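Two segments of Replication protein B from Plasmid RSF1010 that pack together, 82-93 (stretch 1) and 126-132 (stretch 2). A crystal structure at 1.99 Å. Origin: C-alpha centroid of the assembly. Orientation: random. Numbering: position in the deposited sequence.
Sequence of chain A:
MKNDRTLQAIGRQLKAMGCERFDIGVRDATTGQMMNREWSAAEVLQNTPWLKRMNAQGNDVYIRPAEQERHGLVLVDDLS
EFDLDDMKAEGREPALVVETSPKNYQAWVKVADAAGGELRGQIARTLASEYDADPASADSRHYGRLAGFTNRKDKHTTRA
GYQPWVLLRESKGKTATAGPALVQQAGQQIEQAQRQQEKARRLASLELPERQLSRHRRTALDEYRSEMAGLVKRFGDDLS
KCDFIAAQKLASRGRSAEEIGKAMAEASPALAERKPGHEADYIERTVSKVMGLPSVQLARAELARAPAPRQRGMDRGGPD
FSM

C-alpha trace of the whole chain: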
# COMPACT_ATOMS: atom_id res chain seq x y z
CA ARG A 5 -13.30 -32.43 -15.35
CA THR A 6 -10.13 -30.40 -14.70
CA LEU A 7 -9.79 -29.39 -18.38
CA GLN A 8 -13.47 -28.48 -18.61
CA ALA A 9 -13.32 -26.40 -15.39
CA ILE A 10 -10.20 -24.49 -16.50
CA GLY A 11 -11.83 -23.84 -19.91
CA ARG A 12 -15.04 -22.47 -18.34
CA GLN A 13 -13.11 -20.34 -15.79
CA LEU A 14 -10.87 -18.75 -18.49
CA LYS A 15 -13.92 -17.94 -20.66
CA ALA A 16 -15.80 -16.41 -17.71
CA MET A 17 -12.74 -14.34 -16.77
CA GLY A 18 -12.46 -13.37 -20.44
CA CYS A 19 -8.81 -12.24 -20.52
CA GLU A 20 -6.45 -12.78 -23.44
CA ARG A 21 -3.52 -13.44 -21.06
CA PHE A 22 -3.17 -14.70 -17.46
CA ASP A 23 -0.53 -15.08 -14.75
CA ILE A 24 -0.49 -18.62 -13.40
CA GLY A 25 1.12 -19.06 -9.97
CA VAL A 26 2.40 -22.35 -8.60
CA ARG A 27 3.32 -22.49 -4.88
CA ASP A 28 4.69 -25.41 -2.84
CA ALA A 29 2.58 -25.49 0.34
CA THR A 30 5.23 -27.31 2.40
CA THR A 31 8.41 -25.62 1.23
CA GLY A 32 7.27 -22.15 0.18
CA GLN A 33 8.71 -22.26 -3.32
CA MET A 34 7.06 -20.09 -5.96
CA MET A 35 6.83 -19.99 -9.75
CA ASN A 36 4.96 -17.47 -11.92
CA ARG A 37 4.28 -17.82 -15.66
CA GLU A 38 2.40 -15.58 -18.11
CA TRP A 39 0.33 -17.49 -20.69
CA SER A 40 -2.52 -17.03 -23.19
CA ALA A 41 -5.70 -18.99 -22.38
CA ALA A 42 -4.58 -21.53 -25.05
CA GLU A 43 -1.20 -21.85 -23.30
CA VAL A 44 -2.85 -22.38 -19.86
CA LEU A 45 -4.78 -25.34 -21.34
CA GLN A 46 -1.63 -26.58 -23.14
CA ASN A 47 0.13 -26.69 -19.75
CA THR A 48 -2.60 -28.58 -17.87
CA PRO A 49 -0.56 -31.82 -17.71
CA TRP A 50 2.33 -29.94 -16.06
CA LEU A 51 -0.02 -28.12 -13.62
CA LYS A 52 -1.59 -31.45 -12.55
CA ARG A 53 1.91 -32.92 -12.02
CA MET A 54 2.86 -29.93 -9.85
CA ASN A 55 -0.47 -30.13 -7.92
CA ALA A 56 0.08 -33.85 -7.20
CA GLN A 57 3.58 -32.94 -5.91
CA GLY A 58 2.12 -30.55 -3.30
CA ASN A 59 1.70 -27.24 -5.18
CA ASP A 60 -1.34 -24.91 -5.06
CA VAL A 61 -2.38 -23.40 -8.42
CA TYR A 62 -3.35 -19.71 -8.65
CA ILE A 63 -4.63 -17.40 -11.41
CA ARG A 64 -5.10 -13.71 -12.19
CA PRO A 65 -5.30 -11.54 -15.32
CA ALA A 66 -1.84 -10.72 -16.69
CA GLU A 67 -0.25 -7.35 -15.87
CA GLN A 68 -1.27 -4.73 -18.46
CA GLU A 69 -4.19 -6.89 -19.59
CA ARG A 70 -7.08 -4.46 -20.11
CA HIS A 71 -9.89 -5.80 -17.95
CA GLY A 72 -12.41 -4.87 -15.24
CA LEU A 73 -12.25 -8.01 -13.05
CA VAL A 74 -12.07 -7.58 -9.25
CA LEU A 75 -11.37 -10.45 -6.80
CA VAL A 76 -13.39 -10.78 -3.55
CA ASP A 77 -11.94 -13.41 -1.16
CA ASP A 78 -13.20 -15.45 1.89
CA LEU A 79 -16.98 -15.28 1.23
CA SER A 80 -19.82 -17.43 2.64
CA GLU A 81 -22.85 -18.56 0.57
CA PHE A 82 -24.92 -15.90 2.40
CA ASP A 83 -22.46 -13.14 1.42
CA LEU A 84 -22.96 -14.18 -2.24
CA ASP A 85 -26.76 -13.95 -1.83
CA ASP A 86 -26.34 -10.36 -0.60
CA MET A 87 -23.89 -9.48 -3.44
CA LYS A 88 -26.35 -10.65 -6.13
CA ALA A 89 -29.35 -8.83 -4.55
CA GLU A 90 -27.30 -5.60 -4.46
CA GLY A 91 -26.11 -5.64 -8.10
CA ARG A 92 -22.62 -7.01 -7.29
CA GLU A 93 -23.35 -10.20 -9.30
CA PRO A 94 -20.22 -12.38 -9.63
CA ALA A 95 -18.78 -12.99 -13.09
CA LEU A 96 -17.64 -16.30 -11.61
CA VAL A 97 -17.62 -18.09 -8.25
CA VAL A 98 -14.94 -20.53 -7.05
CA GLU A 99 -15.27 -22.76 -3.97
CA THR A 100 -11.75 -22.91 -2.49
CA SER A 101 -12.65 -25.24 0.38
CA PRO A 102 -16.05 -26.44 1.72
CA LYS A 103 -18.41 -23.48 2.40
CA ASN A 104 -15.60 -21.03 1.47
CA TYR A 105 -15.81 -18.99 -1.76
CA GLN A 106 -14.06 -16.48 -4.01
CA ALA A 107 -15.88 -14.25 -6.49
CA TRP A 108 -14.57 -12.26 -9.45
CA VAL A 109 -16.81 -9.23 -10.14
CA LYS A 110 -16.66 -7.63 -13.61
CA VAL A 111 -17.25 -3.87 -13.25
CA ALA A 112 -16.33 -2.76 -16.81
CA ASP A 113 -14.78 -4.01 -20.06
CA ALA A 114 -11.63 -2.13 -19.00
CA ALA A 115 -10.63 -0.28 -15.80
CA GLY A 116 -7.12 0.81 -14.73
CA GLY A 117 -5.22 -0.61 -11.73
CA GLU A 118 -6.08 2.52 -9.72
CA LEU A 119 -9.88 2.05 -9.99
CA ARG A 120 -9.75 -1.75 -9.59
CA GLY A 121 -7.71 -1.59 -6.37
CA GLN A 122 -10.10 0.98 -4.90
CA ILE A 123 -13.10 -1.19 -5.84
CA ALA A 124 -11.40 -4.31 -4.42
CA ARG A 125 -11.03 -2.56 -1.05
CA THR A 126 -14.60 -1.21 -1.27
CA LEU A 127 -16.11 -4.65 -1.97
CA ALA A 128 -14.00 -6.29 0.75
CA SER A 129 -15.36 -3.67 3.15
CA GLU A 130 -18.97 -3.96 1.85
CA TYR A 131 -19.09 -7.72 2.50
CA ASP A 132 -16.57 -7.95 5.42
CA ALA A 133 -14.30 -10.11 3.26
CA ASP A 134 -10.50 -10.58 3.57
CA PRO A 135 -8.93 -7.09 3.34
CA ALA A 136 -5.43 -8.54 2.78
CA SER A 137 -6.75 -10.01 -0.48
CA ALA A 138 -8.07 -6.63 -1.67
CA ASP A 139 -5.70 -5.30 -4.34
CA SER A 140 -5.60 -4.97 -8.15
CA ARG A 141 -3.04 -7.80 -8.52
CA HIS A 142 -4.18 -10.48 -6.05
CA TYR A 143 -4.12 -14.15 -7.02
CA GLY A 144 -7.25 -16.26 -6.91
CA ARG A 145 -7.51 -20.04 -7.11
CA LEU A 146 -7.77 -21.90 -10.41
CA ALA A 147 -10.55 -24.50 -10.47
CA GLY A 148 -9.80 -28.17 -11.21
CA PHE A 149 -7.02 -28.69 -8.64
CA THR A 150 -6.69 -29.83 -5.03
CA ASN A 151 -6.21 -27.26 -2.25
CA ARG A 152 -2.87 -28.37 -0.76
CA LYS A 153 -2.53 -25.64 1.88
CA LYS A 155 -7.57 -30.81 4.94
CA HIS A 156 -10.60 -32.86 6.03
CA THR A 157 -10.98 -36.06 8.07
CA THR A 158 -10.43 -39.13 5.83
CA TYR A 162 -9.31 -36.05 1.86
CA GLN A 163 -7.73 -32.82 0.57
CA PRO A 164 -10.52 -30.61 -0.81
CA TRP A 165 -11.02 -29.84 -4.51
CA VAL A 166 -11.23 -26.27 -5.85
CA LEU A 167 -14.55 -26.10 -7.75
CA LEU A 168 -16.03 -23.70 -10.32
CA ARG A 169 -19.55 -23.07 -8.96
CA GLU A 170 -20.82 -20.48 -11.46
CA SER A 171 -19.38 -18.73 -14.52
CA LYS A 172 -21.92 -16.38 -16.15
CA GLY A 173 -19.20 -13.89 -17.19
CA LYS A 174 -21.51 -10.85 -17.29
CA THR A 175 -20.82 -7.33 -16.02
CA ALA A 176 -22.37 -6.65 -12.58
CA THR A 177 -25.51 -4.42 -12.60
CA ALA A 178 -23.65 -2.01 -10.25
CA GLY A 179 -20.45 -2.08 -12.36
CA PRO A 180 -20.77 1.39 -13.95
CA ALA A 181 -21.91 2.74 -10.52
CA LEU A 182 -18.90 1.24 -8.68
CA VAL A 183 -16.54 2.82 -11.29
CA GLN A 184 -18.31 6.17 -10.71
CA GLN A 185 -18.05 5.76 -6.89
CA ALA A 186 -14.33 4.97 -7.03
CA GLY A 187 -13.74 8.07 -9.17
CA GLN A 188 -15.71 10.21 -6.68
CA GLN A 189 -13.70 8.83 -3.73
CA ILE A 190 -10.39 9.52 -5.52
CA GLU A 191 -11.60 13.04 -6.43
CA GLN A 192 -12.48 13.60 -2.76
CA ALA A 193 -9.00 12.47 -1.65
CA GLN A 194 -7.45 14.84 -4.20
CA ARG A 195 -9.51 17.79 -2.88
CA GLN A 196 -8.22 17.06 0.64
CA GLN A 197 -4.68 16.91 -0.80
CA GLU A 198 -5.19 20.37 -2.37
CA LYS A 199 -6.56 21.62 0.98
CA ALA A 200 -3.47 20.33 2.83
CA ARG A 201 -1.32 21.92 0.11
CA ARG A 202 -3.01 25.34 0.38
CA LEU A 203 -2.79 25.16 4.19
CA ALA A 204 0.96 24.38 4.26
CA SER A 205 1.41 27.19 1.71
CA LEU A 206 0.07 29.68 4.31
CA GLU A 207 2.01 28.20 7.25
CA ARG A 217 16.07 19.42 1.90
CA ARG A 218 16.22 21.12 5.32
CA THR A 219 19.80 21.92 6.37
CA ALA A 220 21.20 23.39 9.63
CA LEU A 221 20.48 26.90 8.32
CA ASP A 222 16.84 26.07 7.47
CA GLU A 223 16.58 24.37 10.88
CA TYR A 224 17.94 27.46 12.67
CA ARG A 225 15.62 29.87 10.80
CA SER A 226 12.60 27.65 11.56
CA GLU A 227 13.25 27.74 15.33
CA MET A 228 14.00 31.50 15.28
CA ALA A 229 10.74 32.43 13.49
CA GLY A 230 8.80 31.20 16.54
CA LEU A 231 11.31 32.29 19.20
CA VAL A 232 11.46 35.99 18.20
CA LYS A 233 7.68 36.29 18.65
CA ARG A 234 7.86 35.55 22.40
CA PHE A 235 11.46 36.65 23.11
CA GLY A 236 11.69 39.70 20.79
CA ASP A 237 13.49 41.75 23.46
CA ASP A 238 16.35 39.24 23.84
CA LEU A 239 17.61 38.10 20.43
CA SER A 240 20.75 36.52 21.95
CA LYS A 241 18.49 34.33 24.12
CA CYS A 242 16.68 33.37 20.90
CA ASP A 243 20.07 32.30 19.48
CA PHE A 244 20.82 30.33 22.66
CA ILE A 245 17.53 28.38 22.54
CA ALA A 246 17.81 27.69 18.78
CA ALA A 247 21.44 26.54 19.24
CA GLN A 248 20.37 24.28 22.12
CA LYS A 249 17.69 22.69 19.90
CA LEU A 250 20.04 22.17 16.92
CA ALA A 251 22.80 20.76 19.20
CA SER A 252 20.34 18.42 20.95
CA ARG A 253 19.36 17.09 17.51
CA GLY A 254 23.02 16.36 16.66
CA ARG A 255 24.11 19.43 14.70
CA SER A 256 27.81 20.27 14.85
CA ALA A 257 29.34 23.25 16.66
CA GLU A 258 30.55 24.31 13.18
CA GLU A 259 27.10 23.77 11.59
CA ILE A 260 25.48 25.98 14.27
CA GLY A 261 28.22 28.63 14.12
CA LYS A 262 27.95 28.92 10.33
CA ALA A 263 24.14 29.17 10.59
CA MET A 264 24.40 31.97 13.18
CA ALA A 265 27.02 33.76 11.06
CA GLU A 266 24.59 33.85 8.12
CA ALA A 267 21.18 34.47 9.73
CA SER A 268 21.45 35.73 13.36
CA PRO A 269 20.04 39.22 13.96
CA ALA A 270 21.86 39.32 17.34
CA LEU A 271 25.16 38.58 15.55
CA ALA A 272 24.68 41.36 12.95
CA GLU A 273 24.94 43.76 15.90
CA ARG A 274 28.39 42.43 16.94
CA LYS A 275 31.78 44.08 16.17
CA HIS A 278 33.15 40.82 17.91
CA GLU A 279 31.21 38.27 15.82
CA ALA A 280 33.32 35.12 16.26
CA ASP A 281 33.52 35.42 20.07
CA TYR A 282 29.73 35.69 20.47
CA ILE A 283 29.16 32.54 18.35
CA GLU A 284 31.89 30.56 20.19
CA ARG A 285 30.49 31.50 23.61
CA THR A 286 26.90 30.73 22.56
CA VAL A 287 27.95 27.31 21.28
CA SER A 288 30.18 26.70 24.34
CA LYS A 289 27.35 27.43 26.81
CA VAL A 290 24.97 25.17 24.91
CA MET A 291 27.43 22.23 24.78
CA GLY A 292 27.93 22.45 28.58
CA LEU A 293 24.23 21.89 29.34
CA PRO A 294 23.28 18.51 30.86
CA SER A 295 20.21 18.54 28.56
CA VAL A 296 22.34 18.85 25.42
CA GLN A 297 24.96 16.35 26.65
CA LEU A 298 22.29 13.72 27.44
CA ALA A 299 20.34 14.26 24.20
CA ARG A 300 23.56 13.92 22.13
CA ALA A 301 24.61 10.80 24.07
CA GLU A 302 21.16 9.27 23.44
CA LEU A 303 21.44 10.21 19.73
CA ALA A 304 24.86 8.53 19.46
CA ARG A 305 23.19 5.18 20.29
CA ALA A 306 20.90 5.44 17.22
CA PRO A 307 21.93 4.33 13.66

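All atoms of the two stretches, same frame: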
# COMPACT_ATOMS: atom_id res chain seq x y z
N PHE A 82 -24.02 -17.00 2.04
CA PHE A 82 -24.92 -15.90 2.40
C PHE A 82 -24.41 -14.54 1.91
O PHE A 82 -25.21 -13.69 1.49
CB PHE A 82 -25.14 -15.87 3.92
CG PHE A 82 -25.63 -17.18 4.48
CD1 PHE A 82 -26.99 -17.50 4.45
CD2 PHE A 82 -24.74 -18.10 5.03
CE1 PHE A 82 -27.45 -18.70 4.96
CE2 PHE A 82 -25.19 -19.32 5.53
CZ PHE A 82 -26.55 -19.62 5.50
N ASP A 83 -23.10 -14.34 1.99
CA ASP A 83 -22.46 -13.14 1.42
C ASP A 83 -22.74 -13.03 -0.08
O ASP A 83 -23.00 -11.94 -0.58
CB ASP A 83 -20.93 -13.19 1.61
CG ASP A 83 -20.49 -13.05 3.06
OD1 ASP A 83 -21.23 -12.45 3.88
OD2 ASP A 83 -19.39 -13.57 3.38
N LEU A 84 -22.67 -14.16 -0.80
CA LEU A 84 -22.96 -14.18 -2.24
C LEU A 84 -24.41 -13.82 -2.57
O LEU A 84 -24.68 -13.14 -3.56
CB LEU A 84 -22.59 -15.54 -2.85
CG LEU A 84 -21.09 -15.83 -2.90
CD1 LEU A 84 -20.83 -17.33 -3.06
CD2 LEU A 84 -20.45 -15.04 -4.04
N ASP A 85 -25.34 -14.31 -1.74
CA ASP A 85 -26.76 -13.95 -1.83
C ASP A 85 -26.96 -12.43 -1.74
O ASP A 85 -27.72 -11.84 -2.52
CB ASP A 85 -27.57 -14.62 -0.71
CG ASP A 85 -27.65 -16.14 -0.84
OD1 ASP A 85 -27.62 -16.67 -1.95
OD2 ASP A 85 -27.78 -16.81 0.21
N ASP A 86 -26.30 -11.81 -0.76
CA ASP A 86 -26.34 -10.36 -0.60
C ASP A 86 -25.74 -9.63 -1.81
O ASP A 86 -26.34 -8.68 -2.32
CB ASP A 86 -25.64 -9.93 0.70
CG ASP A 86 -26.45 -10.29 1.94
OD1 ASP A 86 -27.60 -10.74 1.79
OD2 ASP A 86 -25.94 -10.09 3.07
N MET A 87 -24.57 -10.08 -2.27
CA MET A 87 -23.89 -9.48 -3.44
C MET A 87 -24.81 -9.43 -4.66
O MET A 87 -24.96 -8.37 -5.29
CB MET A 87 -22.59 -10.24 -3.77
CG MET A 87 -21.47 -10.07 -2.70
SD MET A 87 -19.96 -10.99 -3.13
CE MET A 87 -19.41 -10.07 -4.57
N LYS A 88 -25.42 -10.56 -5.00
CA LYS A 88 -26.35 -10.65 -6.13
C LYS A 88 -27.56 -9.71 -5.99
O LYS A 88 -27.95 -9.06 -6.97
CB LYS A 88 -26.82 -12.09 -6.33
CG LYS A 88 -25.74 -13.03 -6.86
CD LYS A 88 -26.26 -14.48 -6.93
CE LYS A 88 -25.18 -15.44 -7.37
NZ LYS A 88 -25.73 -16.82 -7.53
N ALA A 89 -28.14 -9.63 -4.79
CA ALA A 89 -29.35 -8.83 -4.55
C ALA A 89 -29.06 -7.33 -4.51
O ALA A 89 -29.99 -6.51 -4.49
CB ALA A 89 -30.03 -9.28 -3.25
N GLU A 90 -27.78 -6.98 -4.51
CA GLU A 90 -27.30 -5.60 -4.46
C GLU A 90 -26.60 -5.17 -5.76
O GLU A 90 -26.00 -4.09 -5.83
CB GLU A 90 -26.37 -5.41 -3.25
CG GLU A 90 -27.12 -5.55 -1.91
CD GLU A 90 -26.21 -5.67 -0.68
OE1 GLU A 90 -24.99 -5.42 -0.78
OE2 GLU A 90 -26.74 -6.02 0.40
N GLY A 91 -26.71 -5.99 -6.81
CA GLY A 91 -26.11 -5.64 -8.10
C GLY A 91 -24.60 -5.83 -8.18
O GLY A 91 -23.95 -5.32 -9.10
N ARG A 92 -24.04 -6.59 -7.23
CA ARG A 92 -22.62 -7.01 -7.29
C ARG A 92 -22.55 -8.48 -7.74
O ARG A 92 -21.85 -9.30 -7.12
CB ARG A 92 -21.93 -6.83 -5.93
CG ARG A 92 -21.52 -5.38 -5.58
CD ARG A 92 -22.72 -4.49 -5.23
NE ARG A 92 -22.26 -3.30 -4.51
CZ ARG A 92 -22.90 -2.13 -4.49
NH1 ARG A 92 -24.07 -1.98 -5.13
NH2 ARG A 92 -22.38 -1.12 -3.80
N GLU A 93 -23.27 -8.81 -8.80
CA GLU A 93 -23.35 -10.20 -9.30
C GLU A 93 -21.94 -10.65 -9.73
O GLU A 93 -21.27 -9.94 -10.48
CB GLU A 93 -24.30 -10.34 -10.50
CG GLU A 93 -25.75 -9.89 -10.27
CD GLU A 93 -26.00 -8.42 -10.65
OE1 GLU A 93 -25.04 -7.61 -10.66
OE2 GLU A 93 -27.17 -8.08 -10.93
N THR A 126 -13.21 -1.59 -1.53
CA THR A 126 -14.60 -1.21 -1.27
C THR A 126 -15.49 -2.45 -1.11
O THR A 126 -16.27 -2.55 -0.16
CB THR A 126 -15.14 -0.24 -2.38
OG1 THR A 126 -14.47 1.02 -2.25
CG2 THR A 126 -16.64 -0.02 -2.27
N LEU A 127 -15.33 -3.42 -2.02
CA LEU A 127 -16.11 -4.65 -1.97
C LEU A 127 -15.74 -5.52 -0.78
O LEU A 127 -16.62 -6.13 -0.16
CB LEU A 127 -15.97 -5.44 -3.29
CG LEU A 127 -16.59 -4.84 -4.56
CD1 LEU A 127 -16.22 -5.66 -5.80
CD2 LEU A 127 -18.13 -4.72 -4.44
N ALA A 128 -14.44 -5.55 -0.43
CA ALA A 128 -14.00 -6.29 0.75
C ALA A 128 -14.63 -5.70 2.01
O ALA A 128 -15.04 -6.43 2.92
CB ALA A 128 -12.48 -6.30 0.84
N SER A 129 -14.70 -4.37 2.06
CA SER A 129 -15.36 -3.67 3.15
C SER A 129 -16.88 -3.89 3.16
O SER A 129 -17.46 -4.16 4.22
CB SER A 129 -15.04 -2.17 3.10
OG SER A 129 -15.64 -1.51 4.19
N GLU A 130 -17.52 -3.78 1.99
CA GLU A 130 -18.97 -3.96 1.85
C GLU A 130 -19.45 -5.30 2.41
O GLU A 130 -20.48 -5.36 3.07
CB GLU A 130 -19.43 -3.82 0.38
CG GLU A 130 -19.66 -2.38 -0.08
CD GLU A 130 -20.11 -2.25 -1.55
OE1 GLU A 130 -20.45 -3.27 -2.18
OE2 GLU A 130 -20.10 -1.11 -2.08
N TYR A 131 -18.69 -6.36 2.14
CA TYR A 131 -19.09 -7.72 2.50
C TYR A 131 -18.22 -8.35 3.59
O TYR A 131 -18.25 -9.56 3.78
CB TYR A 131 -19.20 -8.59 1.21
CG TYR A 131 -20.16 -7.94 0.23
CD1 TYR A 131 -21.53 -7.92 0.49
CD2 TYR A 131 -19.69 -7.27 -0.91
CE1 TYR A 131 -22.42 -7.29 -0.37
CE2 TYR A 131 -20.59 -6.64 -1.79
CZ TYR A 131 -21.95 -6.65 -1.50
OH TYR A 131 -22.86 -6.02 -2.32
N ASP A 132 -17.47 -7.51 4.33
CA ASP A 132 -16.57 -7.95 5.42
C ASP A 132 -15.75 -9.17 4.99
O ASP A 132 -15.66 -10.18 5.70
CB ASP A 132 -17.38 -8.19 6.72
CG ASP A 132 -16.50 -8.24 7.99
OD1 ASP A 132 -15.32 -7.84 7.99
OD2 ASP A 132 -17.04 -8.67 9.03
O HOH W 1 -21.73 -9.57 4.01

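The contact between these two segments of Replication protein B illustrates a common way of packing a residue after one helix against another helix and the turn that follows: a single tyrosine supplies the largest share of the buried surface, and polar groups anchor its hydroxyl and flank it. Of the 355 Å² buried between the stretches, Y131 alone accounts for 142 Å². It is the first residue to leave helical geometry after the helix of stretch 2, and its CA-to-CB bond points toward the other segment, with chi1 in the m well.

The ring lies against M87. M87 CG sits 3.5 Å from the centroid of the Y131 ring, only 5° off the normal, an almost ideal CH-pi arrangement, while M87 SD approaches more obliquely, 4.6 Å from the centroid of the Y131 ring. A long, unbranched, apolar side chain suits this buried site because it can lay a methylene flat over the aromatic face.

Tyrosine differs from phenylalanine in its hydroxyl, and here that group is put to use: Y131 OH donates a hydrogen bond to E90 OE1 at 2.7 Å. E90, whose CA-to-CB bond points toward stretch 2, brings its carboxylate to the edge of the ring.

R92 completes the arrangement. Its guanidinium forms a two-pronged salt bridge with E130, R92 NE to E130 OE1 at 3.0 Å and R92 NH2 to E130 OE2 at 2.9 Å, with E130 OE2 at the edge of the guanidinium, near its plane. R92 NH1 turns back to E90 O at 2.9 Å, so the same group braces its own loop. The aliphatic part of the arginine is also engaged: R92 CG packs 3.6 Å from L127 CD2, of a buried leucine, and R92 CD lies 3.3 Å from Y131 OH.

On the backbone side of Y131, away from its hydroxyl, a water lies within hydrogen-bonding reach of both segments, its O 2.9 Å from D83 OD1 and, for a weak bond, 3.5 Å from Y131 O.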